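Local coordinates for protein glycogen synthase (PDB 6GNF) that is a bacterial glycogen synthase, a two-domain glycosyltransferase of the GT-B fold, which in this model holds ADP and a glycan in the cleft between its domains, at residues V271-A276 with G300-T305. Residues are numbered along the deposited sequence; the frame is centred on the assembly and turned at random.
Sequences VSPNFA and GITNGT. With AC1 (4,6-dideoxy-4-{[(1S,4R,5S,6S)-4,5,6-trihydroxy-3-(hydroxymethyl)cyclohex-2-en-1-yl]amino}-alpha-D-glucopyranose), chain D.
The CB and CG1 of Val271 lie against the amide of Asn303, with Val271 CG1 3.4 Å from Asn303 OD1. With CG anti to its carbonyl carbon (chi1 -73°), the Asn303 side chain runs past Val271 CB, OD1 toward CG1 and ND2 toward the hydroxymethyl group of the cyclitol ring of AC1. There Asn303 ND2 donates to AC1 O6B at 2.8 Å, with an angle of 143°. Val271 CG1 comes within 3.8 Å of the same AC1 O6B. Between the backbones, Asn303 N gives a weak hydrogen bond of 3.3 Å to Val271 O. The CA of Thr302 also points its hydrogen at Val271 O.

Val271 and Gly300 bury the most surface here. Gly300 CA sits against Ser272 O (3.5 Å) and Pro273 N at the start of helix 273-281. With no side chain on Gly300, the Ser272 backbone can come this close. Ala276 CB packs on Gly300 N. Beside it, Pro273 CD meets Thr302 OG1 at 3.2 Å. Ser272 is the N-cap of this helix: its OG accepts from Phe275 N (3.1 Å) and is also hydrogen-bonded to Pro435 O. The arrangement joins the C-terminal ends of parallel strands 267-270 and 298-300, where loops of a Rossmann-like GT-B domain line the glycan pocket.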
loop_
_atom_site.group_PDB
_atom_site.type_symbol
_atom_site.label_atom_id
_atom_site.label_comp_id
_atom_site.label_asym_id
_atom_site.label_seq_id
_atom_site.Cartn_x
_atom_site.Cartn_y
_atom_site.Cartn_z
ATOM N N VAL A 271 -8.663 2.143 -4.313
ATOM C CA VAL A 271 -8.413 2.967 -3.138
ATOM C C VAL A 271 -8.464 4.488 -3.378
ATOM O O VAL A 271 -8.081 5.269 -2.505
ATOM C CB VAL A 271 -7.103 2.540 -2.450
ATOM C CG1 VAL A 271 -7.263 1.144 -1.864
ATOM C CG2 VAL A 271 -5.925 2.570 -3.414
ATOM N N SER A 272 -8.979 4.906 -4.535
ATOM C CA SER A 272 -9.402 6.299 -4.764
ATOM C C SER A 272 -10.207 6.395 -6.069
ATOM O O SER A 272 -9.934 5.650 -7.018
ATOM C CB SER A 272 -8.217 7.275 -4.816
ATOM O OG SER A 272 -7.547 7.220 -6.052
ATOM N N PRO A 273 -11.235 7.271 -6.106
ATOM C CA PRO A 273 -12.026 7.462 -7.329
ATOM C C PRO A 273 -11.191 7.866 -8.541
ATOM O O PRO A 273 -11.492 7.474 -9.658
ATOM C CB PRO A 273 -12.966 8.623 -6.984
ATOM C CG PRO A 273 -12.959 8.742 -5.505
ATOM C CD PRO A 273 -11.695 8.126 -4.993
ATOM N N ASN A 274 -10.183 8.701 -8.338
ATOM C CA ASN A 274 -9.390 9.178 -9.471
ATOM C C ASN A 274 -8.474 8.088 -10.005
ATOM O O ASN A 274 -8.223 8.035 -11.207
ATOM C CB ASN A 274 -8.589 10.439 -9.111
ATOM C CG ASN A 274 -7.909 11.059 -10.319
ATOM O OD1 ASN A 274 -8.555 11.369 -11.315
ATOM N ND2 ASN A 274 -6.594 11.218 -10.248
ATOM N N PHE A 275 -7.965 7.235 -9.117
ATOM C CA PHE A 275 -7.173 6.088 -9.559
ATOM C C PHE A 275 -8.025 5.117 -10.372
ATOM O O PHE A 275 -7.571 4.605 -11.397
ATOM C CB PHE A 275 -6.535 5.365 -8.382
ATOM C CG PHE A 275 -5.684 4.188 -8.784
ATOM C CD1 PHE A 275 -4.613 4.358 -9.653
ATOM C CD2 PHE A 275 -5.946 2.924 -8.291
ATOM C CE1 PHE A 275 -3.826 3.282 -10.023
ATOM C CE2 PHE A 275 -5.163 1.844 -8.657
ATOM C CZ PHE A 275 -4.100 2.024 -9.523
ATOM N N ALA A 276 -9.259 4.887 -9.923
ATOM C CA ALA A 276 -10.186 4.005 -10.642
ATOM C C ALA A 276 -10.386 4.524 -12.063
ATOM O O ALA A 276 -10.365 3.763 -13.028
ATOM C CB ALA A 276 -11.523 3.937 -9.915
ATOM N N GLY A 300 -13.796 3.448 -6.933
ATOM C CA GLY A 300 -12.764 3.867 -6.006
ATOM C C GLY A 300 -13.336 4.480 -4.744
ATOM O O GLY A 300 -14.323 5.216 -4.786
ATOM N N ILE A 301 -12.701 4.168 -3.617
ATOM C CA ILE A 301 -13.014 4.774 -2.326
ATOM C C ILE A 301 -11.703 5.209 -1.695
ATOM O O ILE A 301 -10.843 4.381 -1.431
ATOM C CB ILE A 301 -13.715 3.778 -1.382
ATOM C CG1 ILE A 301 -15.039 3.318 -1.990
ATOM C CG2 ILE A 301 -13.958 4.419 -0.022
ATOM C CD1 ILE A 301 -15.696 2.194 -1.223
ATOM N N THR A 302 -11.560 6.507 -1.453
ATOM C CA THR A 302 -10.328 7.065 -0.908
ATOM C C THR A 302 -10.027 6.510 0.478
ATOM O O THR A 302 -10.874 6.584 1.363
ATOM C CB THR A 302 -10.430 8.602 -0.830
ATOM O OG1 THR A 302 -10.648 9.126 -2.142
ATOM C CG2 THR A 302 -9.165 9.227 -0.260
ATOM N N ASN A 303 -8.805 6.012 0.675
ATOM C CA ASN A 303 -8.390 5.496 1.979
ATOM C C ASN A 303 -8.477 6.582 3.032
ATOM O O ASN A 303 -8.173 7.738 2.752
ATOM C CB ASN A 303 -6.934 5.008 1.970
ATOM C CG ASN A 303 -6.738 3.704 1.229
ATOM O OD1 ASN A 303 -7.673 2.911 1.056
ATOM N ND2 ASN A 303 -5.502 3.462 0.803
ATOM N N GLY A 304 -8.875 6.196 4.238
ATOM C CA GLY A 304 -8.658 7.006 5.417
ATOM C C GLY A 304 -7.433 6.486 6.134
ATOM O O GLY A 304 -6.608 5.753 5.560
ATOM N N THR A 305 -7.299 6.874 7.392
ATOM C CA THR A 305 -6.183 6.447 8.208
ATOM C C THR A 305 -6.549 6.491 9.695
ATOM O O THR A 305 -7.461 7.203 10.103
ATOM C CB THR A 305 -4.967 7.338 7.934
ATOM O OG1 THR A 305 -3.831 6.827 8.637
ATOM C CG2 THR A 305 -5.225 8.776 8.372
HETATM C C1 AC1 D . 2.710 -4.065 -1.755
HETATM O O2 AC1 D . 0.748 -4.919 -2.919
HETATM C C2 AC1 D . 1.220 -3.875 -2.043
HETATM C C4A AC1 D . -1.733 2.839 -1.587
HETATM C C3 AC1 D . 0.927 -2.497 -2.638
HETATM O O3 AC1 D . -0.496 -2.357 -2.694
HETATM C C4 AC1 D . 1.567 -1.364 -1.805
HETATM N N4A AC1 D . 1.317 0.003 -2.319
HETATM C C5 AC1 D . 3.069 -1.674 -1.712
HETATM O O5 AC1 D . 3.257 -2.935 -1.058
HETATM C C6 AC1 D . 3.850 -0.633 -0.926
HETATM C C1B AC1 D . 0.000 0.604 -2.547
HETATM C C2B AC1 D . 0.028 2.029 -3.175
HETATM O O2B AC1 D . 1.327 2.454 -3.575
HETATM C C3B AC1 D . -0.452 3.163 -2.297
HETATM O O3B AC1 D . -0.699 4.310 -3.110
HETATM O O4 AC1 D . -1.951 3.897 -0.649
HETATM C C5B AC1 D . -1.633 1.511 -0.882
HETATM C C7B AC1 D . -0.825 0.543 -1.285
HETATM C C6B AC1 D . -2.522 1.263 0.296
HETATM O O6B AC1 D . -3.867 1.408 -0.164
#